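Local coordinates for protein phosphopantetheine adenylyltransferase (Archaeoglobus fulgidus, PDB 3DO8) that probably catalyses the reversible transfer of an adenylyl group from ATP to 4'-phosphopantetheine, giving dephospho-CoA and pyrophosphate in coenzyme A biosynthesis, at residues M1-P11 / K81-S93. Numbering follows the deposited sequence.
Sequences MKVALGGTFEP and KTLDVDFEYLVVS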
# COMPACT_ATOMS: atom_id res chain seq x y z
N MET A 1 -14.72 -1.88 -9.70
CA MET A 1 -14.44 -2.52 -8.40
C MET A 1 -13.20 -1.84 -7.78
O MET A 1 -12.26 -1.56 -8.48
CB MET A 1 -14.23 -3.99 -8.73
CG MET A 1 -14.93 -4.88 -7.83
SD MET A 1 -13.84 -4.77 -6.43
CE MET A 1 -14.97 -5.18 -5.12
N LYS A 2 -13.19 -1.51 -6.49
CA LYS A 2 -12.24 -0.56 -6.07
C LYS A 2 -10.87 -1.30 -5.97
O LYS A 2 -9.89 -0.80 -6.54
CB LYS A 2 -12.60 0.18 -4.76
CG LYS A 2 -11.86 1.48 -4.61
CD LYS A 2 -12.41 2.33 -3.48
CE LYS A 2 -11.55 3.54 -3.21
NZ LYS A 2 -12.03 4.72 -3.95
N VAL A 3 -10.81 -2.45 -5.28
CA VAL A 3 -9.49 -3.04 -4.94
C VAL A 3 -9.44 -4.55 -5.22
O VAL A 3 -10.34 -5.29 -4.80
CB VAL A 3 -9.14 -2.84 -3.44
CG1 VAL A 3 -7.75 -3.40 -3.15
CG2 VAL A 3 -9.25 -1.38 -3.04
N ALA A 4 -8.39 -4.99 -5.93
CA ALA A 4 -8.04 -6.38 -6.18
C ALA A 4 -6.92 -6.87 -5.26
O ALA A 4 -5.98 -6.16 -5.03
CB ALA A 4 -7.58 -6.55 -7.58
N LEU A 5 -7.10 -8.08 -4.73
CA LEU A 5 -6.13 -8.77 -3.92
C LEU A 5 -6.29 -10.25 -4.26
O LEU A 5 -7.38 -10.72 -4.37
CB LEU A 5 -6.46 -8.60 -2.42
CG LEU A 5 -5.72 -9.44 -1.40
CD1 LEU A 5 -4.22 -9.19 -1.46
CD2 LEU A 5 -6.27 -9.16 -0.05
N GLY A 6 -5.20 -10.97 -4.36
CA GLY A 6 -5.25 -12.40 -4.64
C GLY A 6 -4.22 -13.19 -3.88
O GLY A 6 -3.24 -12.64 -3.40
N GLY A 7 -4.47 -14.49 -3.77
CA GLY A 7 -3.54 -15.37 -3.09
C GLY A 7 -4.03 -16.79 -3.00
O GLY A 7 -5.13 -17.12 -3.41
N THR A 8 -3.15 -17.64 -2.46
CA THR A 8 -3.48 -19.01 -2.12
C THR A 8 -3.92 -19.09 -0.65
O THR A 8 -4.82 -19.82 -0.34
CB THR A 8 -2.28 -19.94 -2.39
OG1 THR A 8 -2.03 -19.98 -3.79
CG2 THR A 8 -2.55 -21.33 -1.88
N PHE A 9 -3.27 -18.32 0.22
CA PHE A 9 -3.67 -18.18 1.64
C PHE A 9 -3.55 -19.49 2.38
O PHE A 9 -4.42 -19.84 3.21
CB PHE A 9 -5.09 -17.60 1.79
CG PHE A 9 -5.26 -16.25 1.14
CD1 PHE A 9 -4.77 -15.09 1.74
CD2 PHE A 9 -5.91 -16.12 -0.08
CE1 PHE A 9 -4.93 -13.83 1.13
CE2 PHE A 9 -6.04 -14.91 -0.70
CZ PHE A 9 -5.57 -13.75 -0.11
N GLU A 10 -2.45 -20.21 2.15
CA GLU A 10 -2.20 -21.45 2.89
C GLU A 10 -0.79 -21.47 3.45
O GLU A 10 0.16 -21.54 2.67
CB GLU A 10 -2.42 -22.70 2.03
CG GLU A 10 -2.16 -24.01 2.81
CD GLU A 10 -2.32 -25.24 1.99
OE1 GLU A 10 -3.14 -25.24 1.05
OE2 GLU A 10 -1.58 -26.24 2.27
N PRO A 11 -0.65 -21.38 4.77
CA PRO A 11 -1.71 -21.02 5.71
C PRO A 11 -1.94 -19.51 5.60
O PRO A 11 -1.24 -18.81 4.86
CB PRO A 11 -1.11 -21.35 7.06
CG PRO A 11 0.29 -21.12 6.88
CD PRO A 11 0.64 -21.49 5.46
N LYS A 81 -9.33 -11.96 -12.76
CA LYS A 81 -10.20 -11.05 -13.50
C LYS A 81 -9.53 -9.71 -13.84
O LYS A 81 -10.18 -8.79 -14.34
CB LYS A 81 -11.46 -10.73 -12.69
CG LYS A 81 -12.39 -11.90 -12.37
CD LYS A 81 -13.67 -11.33 -11.71
CE LYS A 81 -13.42 -10.69 -10.29
NZ LYS A 81 -14.33 -9.51 -9.97
N THR A 82 -8.24 -9.59 -13.58
CA THR A 82 -7.62 -8.27 -13.62
C THR A 82 -7.35 -7.73 -15.02
O THR A 82 -6.94 -6.60 -15.14
CB THR A 82 -6.29 -8.26 -12.85
OG1 THR A 82 -5.38 -9.14 -13.49
CG2 THR A 82 -6.49 -8.62 -11.36
N LEU A 83 -7.59 -8.51 -16.09
CA LEU A 83 -7.51 -7.96 -17.44
C LEU A 83 -8.85 -7.49 -17.95
O LEU A 83 -8.94 -6.94 -19.03
CB LEU A 83 -6.94 -9.00 -18.41
CG LEU A 83 -5.52 -9.46 -18.13
CD1 LEU A 83 -5.04 -10.42 -19.19
CD2 LEU A 83 -4.58 -8.27 -17.98
N ASP A 84 -9.90 -7.75 -17.18
CA ASP A 84 -11.28 -7.54 -17.62
C ASP A 84 -11.92 -6.44 -16.75
O ASP A 84 -12.35 -5.39 -17.26
CB ASP A 84 -12.02 -8.88 -17.48
CG ASP A 84 -13.26 -8.97 -18.32
OD1 ASP A 84 -13.39 -8.20 -19.30
OD2 ASP A 84 -14.10 -9.84 -17.99
N VAL A 85 -11.91 -6.65 -15.45
CA VAL A 85 -12.52 -5.72 -14.51
C VAL A 85 -11.61 -4.53 -14.30
O VAL A 85 -10.37 -4.68 -14.26
CB VAL A 85 -12.78 -6.41 -13.15
CG1 VAL A 85 -13.34 -5.40 -12.08
CG2 VAL A 85 -13.68 -7.62 -13.31
N ASP A 86 -12.21 -3.36 -14.13
CA ASP A 86 -11.46 -2.16 -13.85
C ASP A 86 -11.39 -2.07 -12.33
O ASP A 86 -12.44 -2.07 -11.63
CB ASP A 86 -12.07 -0.89 -14.46
CG ASP A 86 -11.96 -0.84 -15.99
OD1 ASP A 86 -11.05 -1.46 -16.57
OD2 ASP A 86 -12.80 -0.15 -16.62
N PHE A 87 -10.17 -2.15 -11.83
CA PHE A 87 -9.84 -1.95 -10.43
C PHE A 87 -9.08 -0.64 -10.31
O PHE A 87 -8.29 -0.28 -11.19
CB PHE A 87 -8.94 -3.08 -9.91
CG PHE A 87 -9.60 -4.42 -9.85
CD1 PHE A 87 -10.47 -4.73 -8.81
CD2 PHE A 87 -9.34 -5.39 -10.81
CE1 PHE A 87 -11.10 -5.96 -8.76
CE2 PHE A 87 -9.95 -6.63 -10.76
CZ PHE A 87 -10.84 -6.91 -9.73
N GLU A 88 -9.30 0.06 -9.20
CA GLU A 88 -8.51 1.25 -8.91
C GLU A 88 -7.11 0.90 -8.35
O GLU A 88 -6.12 1.51 -8.75
CB GLU A 88 -9.25 2.15 -7.92
CG GLU A 88 -8.56 3.46 -7.68
CD GLU A 88 -9.47 4.48 -6.96
OE1 GLU A 88 -10.70 4.24 -6.83
OE2 GLU A 88 -8.95 5.53 -6.52
N TYR A 89 -7.06 -0.06 -7.43
CA TYR A 89 -5.83 -0.48 -6.76
C TYR A 89 -5.72 -2.01 -6.86
O TYR A 89 -6.73 -2.71 -6.78
CB TYR A 89 -5.87 -0.10 -5.27
CG TYR A 89 -5.78 1.39 -5.00
CD1 TYR A 89 -4.64 2.10 -5.32
CD2 TYR A 89 -6.85 2.08 -4.44
CE1 TYR A 89 -4.53 3.44 -5.07
CE2 TYR A 89 -6.76 3.45 -4.21
CZ TYR A 89 -5.59 4.12 -4.52
OH TYR A 89 -5.41 5.48 -4.30
N LEU A 90 -4.48 -2.48 -6.97
CA LEU A 90 -4.14 -3.88 -6.91
C LEU A 90 -3.09 -4.01 -5.82
O LEU A 90 -1.98 -3.45 -5.93
CB LEU A 90 -3.57 -4.35 -8.24
CG LEU A 90 -2.99 -5.78 -8.37
CD1 LEU A 90 -3.90 -6.90 -7.84
CD2 LEU A 90 -2.52 -6.04 -9.85
N VAL A 91 -3.46 -4.69 -4.74
CA VAL A 91 -2.64 -4.82 -3.55
C VAL A 91 -1.89 -6.15 -3.65
O VAL A 91 -2.52 -7.20 -3.80
CB VAL A 91 -3.46 -4.78 -2.24
CG1 VAL A 91 -2.54 -5.12 -1.03
CG2 VAL A 91 -4.10 -3.41 -2.10
N VAL A 92 -0.56 -6.07 -3.57
CA VAL A 92 0.32 -7.21 -3.79
C VAL A 92 1.46 -7.24 -2.77
O VAL A 92 1.70 -6.30 -2.08
CB VAL A 92 0.91 -7.21 -5.23
CG1 VAL A 92 -0.22 -7.40 -6.22
CG2 VAL A 92 1.69 -5.96 -5.51
N SER A 93 2.11 -8.39 -2.68
CA SER A 93 3.26 -8.59 -1.83
C SER A 93 4.49 -8.66 -2.72
O SER A 93 4.38 -8.61 -3.94
CB SER A 93 3.12 -9.90 -1.08
OG SER A 93 3.33 -10.99 -1.95
O HOH W 1 -2.67 -9.72 -4.72
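At the centre of the Rossmann-like α/β fold of the nucleotidyltransferases, strand 3-7 pairs in parallel with strand 89-92, between strands 31-36 and 116-121 of a sheet ordered 3-2-1-4-5. A4 makes two nearly straight backbone bonds: its N donates to Y89 O (2.9 Å) and its O accepts from V91 N. Where the strands begin, K2 O accepts from two amides, Y89 N nearly in line with the carbonyl and E88 N by a more bent approach, tilted out of the carbonyl plane, and M1 N donates to D86 O.

On the face carrying A4 and L90, the F87 ring is clamped. The methyl of A4 sits over its centre, CB lying 3.5 Å from the centroid in a CH-pi contact, while V85 CG1 rests against the opposite face nearer the rim. M1 runs alongside, and the bend at its chi2 (-77°) brings SD to the ring edge, a Met-aromatic contact 5.0 Å from the centroid. With an alanine in place of F87 the ring is gone, and A4 CB, V85 CG1 and the M1 sulfur would probably be left facing a gap between them. On the other face, V3 CG1 crosses to V91 CG2 at 3.8 Å.

At the start of the pair, K2 and E88 lie side by side in a salt bridge, NZ meeting OE1 from above the carboxylate plane; E88 OE2 also forms a salt bridge with K18 of the second subunit, so this end faces the dimer partner. Beyond A4 the strands part, and a water bridges them, accepting from G6 N (2.8 Å) and donating to V91 O (2.7 Å).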